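Local coordinates for germination-specific N-acetylmuramoyl-L-alanine amidase, Autolysin (Clostridioides difficile, PDB 7RAG), which probably cleaves the amide bond between N-acetylmuramic acid and L-alanine in peptidoglycan as a zinc-dependent amidase, and is found here bound to the lipoprotein GerS, at residues B[47-52]-B[194-198]; B[55-59]-B[198-202]; B[118-122]-B[148-152]; B[134-139]-B[204-208]. Numbering follows the deposited sequence.

In the fold
Three of the four contacts use helix 191-211. Interactions 1 and 2 follow one another along its pairing with helix 41-58: they share Ala-198, their centres are about 8 Å apart, and Leu-52 CD2 lies 3.7 Å from Ile-201 CG2. Interaction 4 joins the same helix to helix 130-147, its centre about 12 Å from that of interaction 2, which it touches through Ile-56 CD1 and Ile-205 CD1 at 4.1 Å. Interaction 3 pins two loops together, its centre about 17 Å from those of interactions 1 and 4. Interaction 1 lies nearest the zinc site of His-25, Glu-41 and His-109, with the Ile-48 side chain about 11 Å from the metal.

Interaction 1 of 4, residues B[47-52]-B[194-198]; sequences AITLKL and QEKIA
A salt bridge joins the two helical segments: Lys-51 NZ donates to Glu-195 OE2 at 2.9 Å. The lysine (chi1 and chi2 m, then extended) also pairs with Glu-191, while Glu-195, with chi1 m and chi2 t, uses OE1 to bind Lys-82 of the lipoprotein chain. Gln-194 (chi1 m, chi2 t) lays its amide against the other helix, OE1 lying 3.2 Å from Ala-47 CB, while its NE2 donates to the carbonyl of Leu-188. Both backbones are regular alpha helix. Their local axes approach to 8.5 Å and cross at -53°, with CA atoms nearest at Ile-48/Gln-194 (5.4 Å) and Leu-52/Ala-198 (4.9 Å). The second approach is so close because Ala-198 presents just a methyl: its CB sits 3.6 Å from Lys-51 CB, 3.7 Å from Leu-52 N and 4.0 Å from Ile-48 O. Ile-48, with chi1 m and chi2 t, packs CG1 on Gln-194 CB and CG2 on Ile-197 CG2, both at 3.9 Å. Leu-52 (t, p) turns partly to Leu-21 of strand 18-23. This pairing of helices 41-58 and 191-211 against the central sheet belongs to the alpha/beta fold of zinc-dependent Amidase_3 enzymes, and helix 41-58 begins at the zinc ligand Glu-41.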
loop_
_atom_site.group_PDB
_atom_site.type_symbol
_atom_site.label_atom_id
_atom_site.label_comp_id
_atom_site.label_asym_id
_atom_site.label_seq_id
_atom_site.Cartn_x
_atom_site.Cartn_y
_atom_site.Cartn_z
ATOM N N ALA B 47 6.338 30.335 -14.538
ATOM C CA ALA B 47 7.123 29.103 -14.527
ATOM C C ALA B 47 6.461 28.038 -13.654
ATOM O O ALA B 47 6.279 26.890 -14.091
ATOM C CB ALA B 47 8.550 29.391 -14.052
ATOM N N ILE B 48 6.096 28.402 -12.415
ATOM C CA ILE B 48 5.455 27.443 -11.518
ATOM C C ILE B 48 4.128 26.978 -12.102
ATOM O O ILE B 48 3.822 25.782 -12.107
ATOM C CB ILE B 48 5.265 28.039 -10.108
ATOM C CG1 ILE B 48 6.616 28.355 -9.476
ATOM C CG2 ILE B 48 4.509 27.069 -9.227
ATOM C CD1 ILE B 48 6.538 29.385 -8.410
ATOM N N THR B 49 3.334 27.910 -12.620
ATOM C CA THR B 49 2.054 27.558 -13.219
ATOM C C THR B 49 2.208 26.573 -14.379
ATOM O O THR B 49 1.386 25.655 -14.524
ATOM C CB THR B 49 1.354 28.828 -13.693
ATOM O OG1 THR B 49 1.146 29.709 -12.577
ATOM C CG2 THR B 49 0.041 28.487 -14.347
ATOM N N LEU B 50 3.239 26.740 -15.226
ATOM C CA LEU B 50 3.406 25.807 -16.331
ATOM C C LEU B 50 3.929 24.452 -15.862
ATOM O O LEU B 50 3.546 23.411 -16.429
ATOM C CB LEU B 50 4.307 26.406 -17.409
ATOM C CG LEU B 50 3.633 27.586 -18.126
ATOM C CD1 LEU B 50 4.583 28.233 -19.085
ATOM C CD2 LEU B 50 2.318 27.198 -18.845
ATOM N N LYS B 51 4.760 24.426 -14.815
ATOM C CA LYS B 51 5.119 23.136 -14.215
ATOM C C LYS B 51 3.881 22.419 -13.693
ATOM O O LYS B 51 3.703 21.208 -13.920
ATOM C CB LYS B 51 6.130 23.317 -13.077
ATOM C CG LYS B 51 7.420 24.037 -13.455
ATOM C CD LYS B 51 8.214 23.286 -14.479
ATOM C CE LYS B 51 9.593 23.944 -14.716
ATOM N NZ LYS B 51 10.473 23.112 -15.607
ATOM N N LEU B 52 3.005 23.166 -13.000
ATOM C CA LEU B 52 1.792 22.604 -12.399
ATOM C C LEU B 52 0.808 22.142 -13.472
ATOM O O LEU B 52 0.171 21.095 -13.335
ATOM C CB LEU B 52 1.150 23.649 -11.478
ATOM C CG LEU B 52 -0.135 23.340 -10.690
ATOM C CD1 LEU B 52 -0.021 21.987 -9.965
ATOM C CD2 LEU B 52 -0.447 24.465 -9.689
ATOM N N GLN B 194 11.197 25.533 -8.293
ATOM C CA GLN B 194 9.880 25.768 -8.868
ATOM C C GLN B 194 9.142 24.459 -9.099
ATOM O O GLN B 194 7.935 24.365 -8.837
ATOM C CB GLN B 194 10.014 26.549 -10.168
ATOM C CG GLN B 194 10.700 27.897 -9.993
ATOM C CD GLN B 194 10.971 28.564 -11.325
ATOM O OE1 GLN B 194 10.837 27.937 -12.373
ATOM N NE2 GLN B 194 11.340 29.844 -11.294
ATOM N N GLU B 195 9.852 23.431 -9.572
ATOM C CA GLU B 195 9.200 22.138 -9.779
ATOM C C GLU B 195 8.761 21.514 -8.460
ATOM O O GLU B 195 7.695 20.891 -8.388
ATOM C CB GLU B 195 10.119 21.194 -10.544
ATOM C CG GLU B 195 10.374 21.639 -11.955
ATOM C CD GLU B 195 11.354 20.742 -12.699
ATOM O OE1 GLU B 195 11.881 19.777 -12.096
ATOM O OE2 GLU B 195 11.587 20.995 -13.901
ATOM N N LYS B 196 9.573 21.664 -7.412
ATOM C CA LYS B 196 9.186 21.167 -6.093
ATOM C C LYS B 196 7.874 21.803 -5.625
ATOM O O LYS B 196 6.972 21.114 -5.122
ATOM C CB LYS B 196 10.319 21.459 -5.112
ATOM C CG LYS B 196 10.389 20.578 -3.883
ATOM C CD LYS B 196 11.850 20.478 -3.393
ATOM C CE LYS B 196 11.994 19.533 -2.189
ATOM N NZ LYS B 196 13.422 19.312 -1.801
ATOM N N ILE B 197 7.751 23.122 -5.794
ATOM C CA ILE B 197 6.529 23.821 -5.397
ATOM C C ILE B 197 5.339 23.320 -6.205
ATOM O O ILE B 197 4.247 23.081 -5.668
ATOM C CB ILE B 197 6.703 25.339 -5.569
ATOM C CG1 ILE B 197 7.632 25.885 -4.494
ATOM C CG2 ILE B 197 5.321 26.040 -5.586
ATOM C CD1 ILE B 197 8.051 27.286 -4.744
ATOM N N ALA B 198 5.524 23.182 -7.519
ATOM C CA ALA B 198 4.437 22.664 -8.334
ATOM C C ALA B 198 4.021 21.284 -7.848
ATOM O O ALA B 198 2.829 20.995 -7.733
ATOM C CB ALA B 198 4.846 22.632 -9.805
#

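Interaction 2 of 4, residues B[55-59]-B[198-202]; sequences LIESS and AWAIY. With EDO (1,2-ethanediol), chain D.
Residues from Leu-55 on lie at the C-terminal end of helix 41-58, and Ser-59 has phi/psi -96/12; residues 198-202 are regular helix, with Tyr-202 N bonded to Ala-198 O at 2.9 Å. The backbones diverge here, the nearest CA pair being Leu-55 and Tyr-202 at 6.8 Å, and side chains fill the gap. Leu-55 (m, t) points across it: CD1 meets Ala-198 O at 3.5 Å and Tyr-202 CB at 3.8 Å, while CD2 reaches the edge of the Trp-199 ring, 3.8 Å from CE3. Tyr-202 has chi1 161° (t) and chi2 71°, which sets its ring face against Leu-55 in a CH-pi contact, CB to centroid 4.0 Å and 22° off the normal. Ile-56 CG1 approaches Tyr-202 CD1 at 4.1 Å. Past the ring, Ser-59 OG (chi1 m) and Tyr-202 OH share a very short hydrogen bond of 2.4 Å, and O2 of an ethanediol, probably from the crystallisation liquor, bonds the same hydroxyl at 2.9 Å. Leu-64 of the lipoprotein chain packs on Leu-55. Leu-55 and the Tyr-202 ring keep the interior apolar, while the tyrosine hydroxyl finds hydrogen-bond partners, Ser-59 and ethanediol, at the margin, where Trp-199 NE1 bonds Asp-85 of that lipoprotein chain.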
loop_
_atom_site.group_PDB
_atom_site.type_symbol
_atom_site.label_atom_id
_atom_site.label_comp_id
_atom_site.label_asym_id
_atom_site.label_seq_id
_atom_site.Cartn_x
_atom_site.Cartn_y
_atom_site.Cartn_z
ATOM N N LEU B 55 2.006 18.774 -14.557
ATOM C CA LEU B 55 1.631 17.750 -13.576
ATOM C C LEU B 55 0.167 17.355 -13.718
ATOM O O LEU B 55 -0.170 16.168 -13.760
ATOM C CB LEU B 55 1.909 18.236 -12.149
ATOM C CG LEU B 55 3.401 18.274 -11.800
ATOM C CD1 LEU B 55 3.634 19.044 -10.504
ATOM C CD2 LEU B 55 3.976 16.873 -11.720
ATOM N N ILE B 56 -0.719 18.339 -13.804
ATOM C CA ILE B 56 -2.145 18.040 -13.790
ATOM C C ILE B 56 -2.571 17.369 -15.089
ATOM O O ILE B 56 -3.325 16.391 -15.079
ATOM C CB ILE B 56 -2.944 19.327 -13.522
ATOM C CG1 ILE B 56 -2.764 19.782 -12.066
ATOM C CG2 ILE B 56 -4.434 19.150 -13.921
ATOM C CD1 ILE B 56 -3.163 21.268 -11.826
ATOM N N GLU B 57 -2.124 17.899 -16.233
ATOM C CA GLU B 57 -2.545 17.333 -17.503
ATOM C C GLU B 57 -2.010 15.921 -17.682
ATOM O O GLU B 57 -2.711 15.060 -18.227
ATOM C CB GLU B 57 -2.107 18.227 -18.657
ATOM C CG GLU B 57 -2.739 19.609 -18.622
ATOM C CD GLU B 57 -2.695 20.346 -19.954
ATOM O OE1 GLU B 57 -1.754 20.107 -20.763
ATOM O OE2 GLU B 57 -3.624 21.182 -20.200
ATOM N N SER B 58 -0.772 15.654 -17.241
ATOM C CA SER B 58 -0.247 14.301 -17.408
ATOM C C SER B 58 -0.964 13.300 -16.518
ATOM O O SER B 58 -0.834 12.095 -16.749
ATOM C CB SER B 58 1.269 14.248 -17.152
ATOM O OG SER B 58 1.603 14.663 -15.842
ATOM N N SER B 59 -1.728 13.778 -15.532
ATOM C CA SER B 59 -2.588 12.985 -14.653
ATOM C C SER B 59 -4.041 12.930 -15.110
ATOM O O SER B 59 -4.907 12.533 -14.324
ATOM C CB SER B 59 -2.575 13.563 -13.244
ATOM O OG SER B 59 -1.340 13.330 -12.622
ATOM N N ALA B 198 5.524 23.182 -7.519
ATOM C CA ALA B 198 4.437 22.664 -8.334
ATOM C C ALA B 198 4.021 21.284 -7.848
ATOM O O ALA B 198 2.829 20.995 -7.733
ATOM C CB ALA B 198 4.846 22.632 -9.805
ATOM N N TRP B 199 4.997 20.433 -7.530
ATOM C CA TRP B 199 4.706 19.117 -6.981
ATOM C C TRP B 199 3.891 19.213 -5.693
ATOM O O TRP B 199 2.900 18.487 -5.516
ATOM C CB TRP B 199 6.008 18.368 -6.725
ATOM C CG TRP B 199 5.756 17.049 -6.160
ATOM C CD1 TRP B 199 5.898 16.673 -4.858
ATOM C CD2 TRP B 199 5.244 15.913 -6.859
ATOM N NE1 TRP B 199 5.524 15.366 -4.710
ATOM C CE2 TRP B 199 5.119 14.876 -5.925
ATOM C CE3 TRP B 199 4.894 15.670 -8.191
ATOM C CZ2 TRP B 199 4.655 13.616 -6.275
ATOM C CZ3 TRP B 199 4.437 14.423 -8.539
ATOM C CH2 TRP B 199 4.320 13.410 -7.587
ATOM N N ALA B 200 4.280 20.109 -4.784
ATOM C CA ALA B 200 3.522 20.247 -3.541
ATOM C C ALA B 200 2.073 20.661 -3.822
ATOM O O ALA B 200 1.129 20.090 -3.260
ATOM C CB ALA B 200 4.206 21.247 -2.612
ATOM N N ILE B 201 1.878 21.637 -4.715
ATOM C CA ILE B 201 0.520 22.096 -5.007
ATOM C C ILE B 201 -0.291 20.981 -5.651
ATOM O O ILE B 201 -1.476 20.775 -5.331
ATOM C CB ILE B 201 0.533 23.350 -5.896
ATOM C CG1 ILE B 201 1.464 24.419 -5.310
ATOM C CG2 ILE B 201 -0.908 23.864 -6.041
ATOM C CD1 ILE B 201 1.516 25.721 -6.105
ATOM N N TYR B 202 0.328 20.255 -6.579
ATOM C CA TYR B 202 -0.349 19.171 -7.274
ATOM C C TYR B 202 -0.778 18.088 -6.297
ATOM O O TYR B 202 -1.916 17.596 -6.358
ATOM C CB TYR B 202 0.584 18.622 -8.353
ATOM C CG TYR B 202 0.272 17.246 -8.880
ATOM C CD1 TYR B 202 -0.835 17.015 -9.700
ATOM C CD2 TYR B 202 1.114 16.175 -8.591
ATOM C CE1 TYR B 202 -1.103 15.747 -10.198
ATOM C CE2 TYR B 202 0.855 14.906 -9.070
ATOM C CZ TYR B 202 -0.252 14.699 -9.876
ATOM O OH TYR B 202 -0.490 13.436 -10.352
HETATM C C1 EDO D . 2.857 12.628 -13.773
HETATM O O1 EDO D . 2.243 11.363 -13.442
HETATM C C2 EDO D . 2.574 13.590 -12.645
HETATM O O2 EDO D . 2.011 12.789 -11.581
#

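Interaction 3 of 4, residues B[118-122]-B[148-152]; sequences YYGAQ and DKTNN
Asn-151 and Tyr-119 carry most of this loop-to-loop contact, with Thr-150 next. Asn-151, with chi1 t and chi2 9°, reaches across so that ND2 donates to Ala-121 O at 2.9 Å (N-H...O angle 151°); Gln-140 donates to the same carbonyl. Asn-151 OD1 is held by the backbone N of Arg-153. The nearest CA pair is Gly-120/Asn-151 at 6.0 Å. Gly-120 adopts phi/psi 120/148, where a CB would jam against the preceding carbonyl and lie 3.1 Å from Asn-151 OD1. Asn-151 closes a type I beta turn that starts at Asp-148, its N bonded to Asp-148 O at 3.1 Å, and Asp-148 OD1 accepts from Thr-150 N at 3.0 Å, an Asx turn. The turn follows helix 130-147, and residues 118-122 lead into strand 122-126 of the central sheet, so the contact ties the helix exit to the strand entrance. Tyr-119 is extended (phi/psi -155/164) with chi1 p; its ring edge meets Asp-148 and Thr-150, with CE1 3.7 Å from Asp-148 OD2 and OH 3.1 Å from Thr-150 CG2.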
loop_
_atom_site.group_PDB
_atom_site.type_symbol
_atom_site.label_atom_id
_atom_site.label_comp_id
_atom_site.label_asym_id
_atom_site.label_seq_id
_atom_site.Cartn_x
_atom_site.Cartn_y
_atom_site.Cartn_z
ATOM N N TYR B 118 10.839 38.026 6.578
ATOM C CA TYR B 118 9.707 37.146 6.333
ATOM C C TYR B 118 9.992 36.194 5.179
ATOM O O TYR B 118 10.586 36.579 4.165
ATOM C CB TYR B 118 8.453 37.964 6.042
ATOM C CG TYR B 118 7.971 38.697 7.262
ATOM C CD1 TYR B 118 7.419 38.004 8.337
ATOM C CD2 TYR B 118 8.089 40.079 7.363
ATOM C CE1 TYR B 118 6.983 38.666 9.471
ATOM C CE2 TYR B 118 7.653 40.752 8.499
ATOM C CZ TYR B 118 7.103 40.038 9.546
ATOM O OH TYR B 118 6.670 40.702 10.672
ATOM N N TYR B 119 9.552 34.945 5.345
ATOM C CA TYR B 119 9.711 33.903 4.340
ATOM C C TYR B 119 8.620 32.854 4.521
ATOM O O TYR B 119 7.954 32.791 5.560
ATOM C CB TYR B 119 11.092 33.238 4.423
ATOM C CG TYR B 119 11.231 32.331 5.625
ATOM C CD1 TYR B 119 11.223 30.945 5.485
ATOM C CD2 TYR B 119 11.345 32.863 6.908
ATOM C CE1 TYR B 119 11.344 30.114 6.595
ATOM C CE2 TYR B 119 11.458 32.045 8.015
ATOM C CZ TYR B 119 11.459 30.674 7.856
ATOM O OH TYR B 119 11.573 29.873 8.969
ATOM N N GLY B 120 8.445 32.027 3.486
ATOM C CA GLY B 120 7.498 30.927 3.517
ATOM C C GLY B 120 6.417 31.003 2.454
ATOM O O GLY B 120 6.005 32.093 2.038
ATOM N N ALA B 121 5.959 29.844 1.989
ATOM C CA ALA B 121 4.776 29.785 1.147
ATOM C C ALA B 121 3.525 29.942 2.004
ATOM O O ALA B 121 3.428 29.397 3.111
ATOM C CB ALA B 121 4.722 28.464 0.389
ATOM N N GLN B 122 2.569 30.698 1.486
ATOM C CA GLN B 122 1.340 30.996 2.194
ATOM C C GLN B 122 0.154 30.797 1.261
ATOM O O GLN B 122 0.153 31.314 0.146
ATOM C CB GLN B 122 1.372 32.427 2.718
ATOM C CG GLN B 122 0.069 32.864 3.337
ATOM C CD GLN B 122 -0.171 32.197 4.656
ATOM O OE1 GLN B 122 0.647 32.312 5.570
ATOM N NE2 GLN B 122 -1.276 31.466 4.766
ATOM N N ASP B 148 9.293 22.825 2.737
ATOM C CA ASP B 148 10.012 23.399 3.866
ATOM C C ASP B 148 9.292 22.982 5.151
ATOM O O ASP B 148 8.256 23.561 5.494
ATOM C CB ASP B 148 10.072 24.908 3.706
ATOM C CG ASP B 148 10.730 25.598 4.863
ATOM O OD1 ASP B 148 11.431 24.918 5.643
ATOM O OD2 ASP B 148 10.547 26.829 4.982
ATOM N N LYS B 149 9.866 22.012 5.869
ATOM C CA LYS B 149 9.229 21.574 7.103
ATOM C C LYS B 149 9.282 22.648 8.173
ATOM O O LYS B 149 8.522 22.580 9.145
ATOM C CB LYS B 149 9.877 20.291 7.605
ATOM C CG LYS B 149 9.548 19.094 6.746
ATOM C CD LYS B 149 10.254 17.845 7.247
ATOM C CE LYS B 149 9.937 16.668 6.339
ATOM N NZ LYS B 149 8.474 16.532 6.179
ATOM N N THR B 150 10.159 23.637 8.001
ATOM C CA THR B 150 10.247 24.761 8.922
ATOM C C THR B 150 8.972 25.593 8.920
ATOM O O THR B 150 8.627 26.195 9.940
ATOM C CB THR B 150 11.447 25.625 8.532
ATOM O OG1 THR B 150 12.333 25.751 9.635
ATOM C CG2 THR B 150 11.017 27.006 8.058
ATOM N N ASN B 151 8.255 25.625 7.794
ATOM C CA ASN B 151 7.152 26.563 7.619
ATOM C C ASN B 151 5.935 26.130 8.442
ATOM O O ASN B 151 5.400 25.032 8.249
ATOM C CB ASN B 151 6.807 26.664 6.136
ATOM C CG ASN B 151 5.868 27.800 5.834
ATOM O OD1 ASN B 151 5.590 28.624 6.697
ATOM N ND2 ASN B 151 5.376 27.858 4.604
ATOM N N ASN B 152 5.495 26.995 9.358
ATOM C CA ASN B 152 4.321 26.729 10.180
ATOM C C ASN B 152 3.174 27.683 9.875
ATOM O O ASN B 152 2.245 27.806 10.677
ATOM C CB ASN B 152 4.676 26.790 11.669
ATOM C CG ASN B 152 5.509 25.593 12.125
ATOM O OD1 ASN B 152 5.235 24.451 11.749
ATOM N ND2 ASN B 152 6.537 25.854 12.931
#

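Interaction 4 of 4, residues B[134-139]-B[204-208]; sequences ELSKCI and GIQKY
In a close, largely apolar helix-helix contact, helix 130-147 crosses the C-terminal part of helix 191-211 beside the central sheet. The local axes come within 8.0 Å, their N-to-C directions 132° apart, and no hydrogen bond spans the segments. The CA atoms are nearest at Ile-139/Gly-204, 4.1 Å, and at Leu-135/Tyr-208, 5.6 Å. Gly-204 permits the first approach: a CB there would lie 2.6 Å from Ile-139 CA. Around this close point Cys-138 CB lies 3.4 Å from Gly-204 O and Ile-139 CG1 (chi1 m, chi2 t) 4.0 Å from Gly-204 CA. Tyr-208, chi1 t and chi2 78°, lays a ring face over Leu-135, whose CB forms a CH-pi contact 4.0 Å from the centroid, 12° off the normal. Leu-135 (t, p) also places CD1 3.8 Å from Tyr-208 CG and 4.4 Å from Ile-205 CG1. The ring edge meets Glu-134 OE1, 3.8 Å from Tyr-208 CE1; Cys-138 SG (chi1 m) also lies near that edge and 3.7 Å from Tyr-208 CB. Val-172 and Met-104 of the central sheet pack against the apolar side chains. Such glycine-mediated packing of two helices on one sheet face forms part of the layered alpha/beta core of this amidase domain.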
loop_
_atom_site.group_PDB
_atom_site.type_symbol
_atom_site.label_atom_id
_atom_site.label_comp_id
_atom_site.label_asym_id
_atom_site.label_seq_id
_atom_site.Cartn_x
_atom_site.Cartn_y
_atom_site.Cartn_z
ATOM N N GLU B 134 -10.816 24.012 2.872
ATOM C CA GLU B 134 -10.280 22.653 2.891
ATOM C C GLU B 134 -9.172 22.491 1.855
ATOM O O GLU B 134 -8.098 21.953 2.152
ATOM C CB GLU B 134 -11.388 21.629 2.632
ATOM C CG GLU B 134 -12.530 21.642 3.617
ATOM C CD GLU B 134 -13.685 20.714 3.199
ATOM O OE1 GLU B 134 -13.538 19.972 2.179
ATOM O OE2 GLU B 134 -14.735 20.741 3.898
ATOM N N LEU B 135 -9.420 22.953 0.631
ATOM C CA LEU B 135 -8.411 22.832 -0.424
ATOM C C LEU B 135 -7.144 23.560 -0.034
ATOM O O LEU B 135 -6.028 23.029 -0.184
ATOM C CB LEU B 135 -8.942 23.383 -1.744
ATOM C CG LEU B 135 -7.962 23.533 -2.916
ATOM C CD1 LEU B 135 -7.399 22.214 -3.404
ATOM C CD2 LEU B 135 -8.694 24.191 -4.036
ATOM N N SER B 136 -7.305 24.772 0.494
ATOM C CA SER B 136 -6.152 25.550 0.897
ATOM C C SER B 136 -5.358 24.797 1.940
ATOM O O SER B 136 -4.130 24.744 1.857
ATOM C CB SER B 136 -6.593 26.915 1.415
ATOM O OG SER B 136 -7.105 26.812 2.734
ATOM N N LYS B 137 -6.047 24.194 2.923
ATOM C CA LYS B 137 -5.354 23.446 3.969
ATOM C C LYS B 137 -4.567 22.281 3.377
ATOM O O LYS B 137 -3.429 22.024 3.783
ATOM C CB LYS B 137 -6.349 22.938 5.013
ATOM C CG LYS B 137 -6.921 23.997 5.943
ATOM C CD LYS B 137 -7.781 23.344 7.025
ATOM C CE LYS B 137 -8.312 24.348 8.028
ATOM N NZ LYS B 137 -8.969 23.691 9.222
ATOM N N CYS B 138 -5.161 21.559 2.423
ATOM C CA CYS B 138 -4.432 20.468 1.767
ATOM C C CYS B 138 -3.151 20.977 1.111
ATOM O O CYS B 138 -2.065 20.393 1.274
ATOM C CB CYS B 138 -5.315 19.783 0.723
ATOM S SG CYS B 138 -6.664 18.806 1.408
ATOM N N ILE B 139 -3.256 22.087 0.386
ATOM C CA ILE B 139 -2.086 22.610 -0.304
ATOM C C ILE B 139 -1.056 23.132 0.695
ATOM O O ILE B 139 0.145 22.925 0.518
ATOM C CB ILE B 139 -2.512 23.675 -1.320
ATOM C CG1 ILE B 139 -3.271 22.993 -2.445
ATOM C CG2 ILE B 139 -1.314 24.433 -1.804
ATOM C CD1 ILE B 139 -4.089 23.928 -3.261
ATOM N N GLY B 204 -1.335 18.539 -3.097
ATOM C CA GLY B 204 -2.405 19.076 -2.273
ATOM C C GLY B 204 -3.756 18.979 -2.955
ATOM O O GLY B 204 -4.736 18.518 -2.365
ATOM N N ILE B 205 -3.806 19.390 -4.225
ATOM C CA ILE B 205 -5.007 19.241 -5.043
ATOM C C ILE B 205 -5.464 17.788 -5.048
ATOM O O ILE B 205 -6.642 17.489 -4.852
ATOM C CB ILE B 205 -4.737 19.747 -6.477
ATOM C CG1 ILE B 205 -4.485 21.253 -6.506
ATOM C CG2 ILE B 205 -5.889 19.410 -7.423
ATOM C CD1 ILE B 205 -4.075 21.743 -7.875
ATOM N N GLN B 206 -4.535 16.863 -5.276
ATOM C CA GLN B 206 -4.915 15.455 -5.399
ATOM C C GLN B 206 -5.485 14.898 -4.097
ATOM O O GLN B 206 -6.449 14.129 -4.121
ATOM C CB GLN B 206 -3.720 14.629 -5.863
ATOM C CG GLN B 206 -3.287 14.933 -7.300
ATOM C CD GLN B 206 -4.197 14.308 -8.342
ATOM O OE1 GLN B 206 -5.417 14.414 -8.266
ATOM N NE2 GLN B 206 -3.598 13.628 -9.323
ATOM N N LYS B 207 -4.907 15.267 -2.955
ATOM C CA LYS B 207 -5.460 14.826 -1.678
ATOM C C LYS B 207 -6.860 15.400 -1.470
ATOM O O LYS B 207 -7.819 14.666 -1.143
ATOM C CB LYS B 207 -4.524 15.222 -0.534
ATOM C CG LYS B 207 -3.227 14.411 -0.465
ATOM C CD LYS B 207 -2.401 14.805 0.770
ATOM C CE LYS B 207 -1.001 14.153 0.755
ATOM N NZ LYS B 207 -0.999 12.684 1.005
ATOM N N TYR B 208 -7.002 16.716 -1.686
ATOM C CA TYR B 208 -8.312 17.340 -1.562
ATOM C C TYR B 208 -9.346 16.619 -2.425
ATOM O O TYR B 208 -10.483 16.397 -1.995
ATOM C CB TYR B 208 -8.236 18.824 -1.942
ATOM C CG TYR B 208 -9.599 19.438 -2.080
ATOM C CD1 TYR B 208 -10.331 19.806 -0.950
ATOM C CD2 TYR B 208 -10.185 19.609 -3.328
ATOM C CE1 TYR B 208 -11.610 20.354 -1.068
ATOM C CE2 TYR B 208 -11.459 20.154 -3.455
ATOM C CZ TYR B 208 -12.162 20.521 -2.323
ATOM O OH TYR B 208 -13.426 21.059 -2.427
#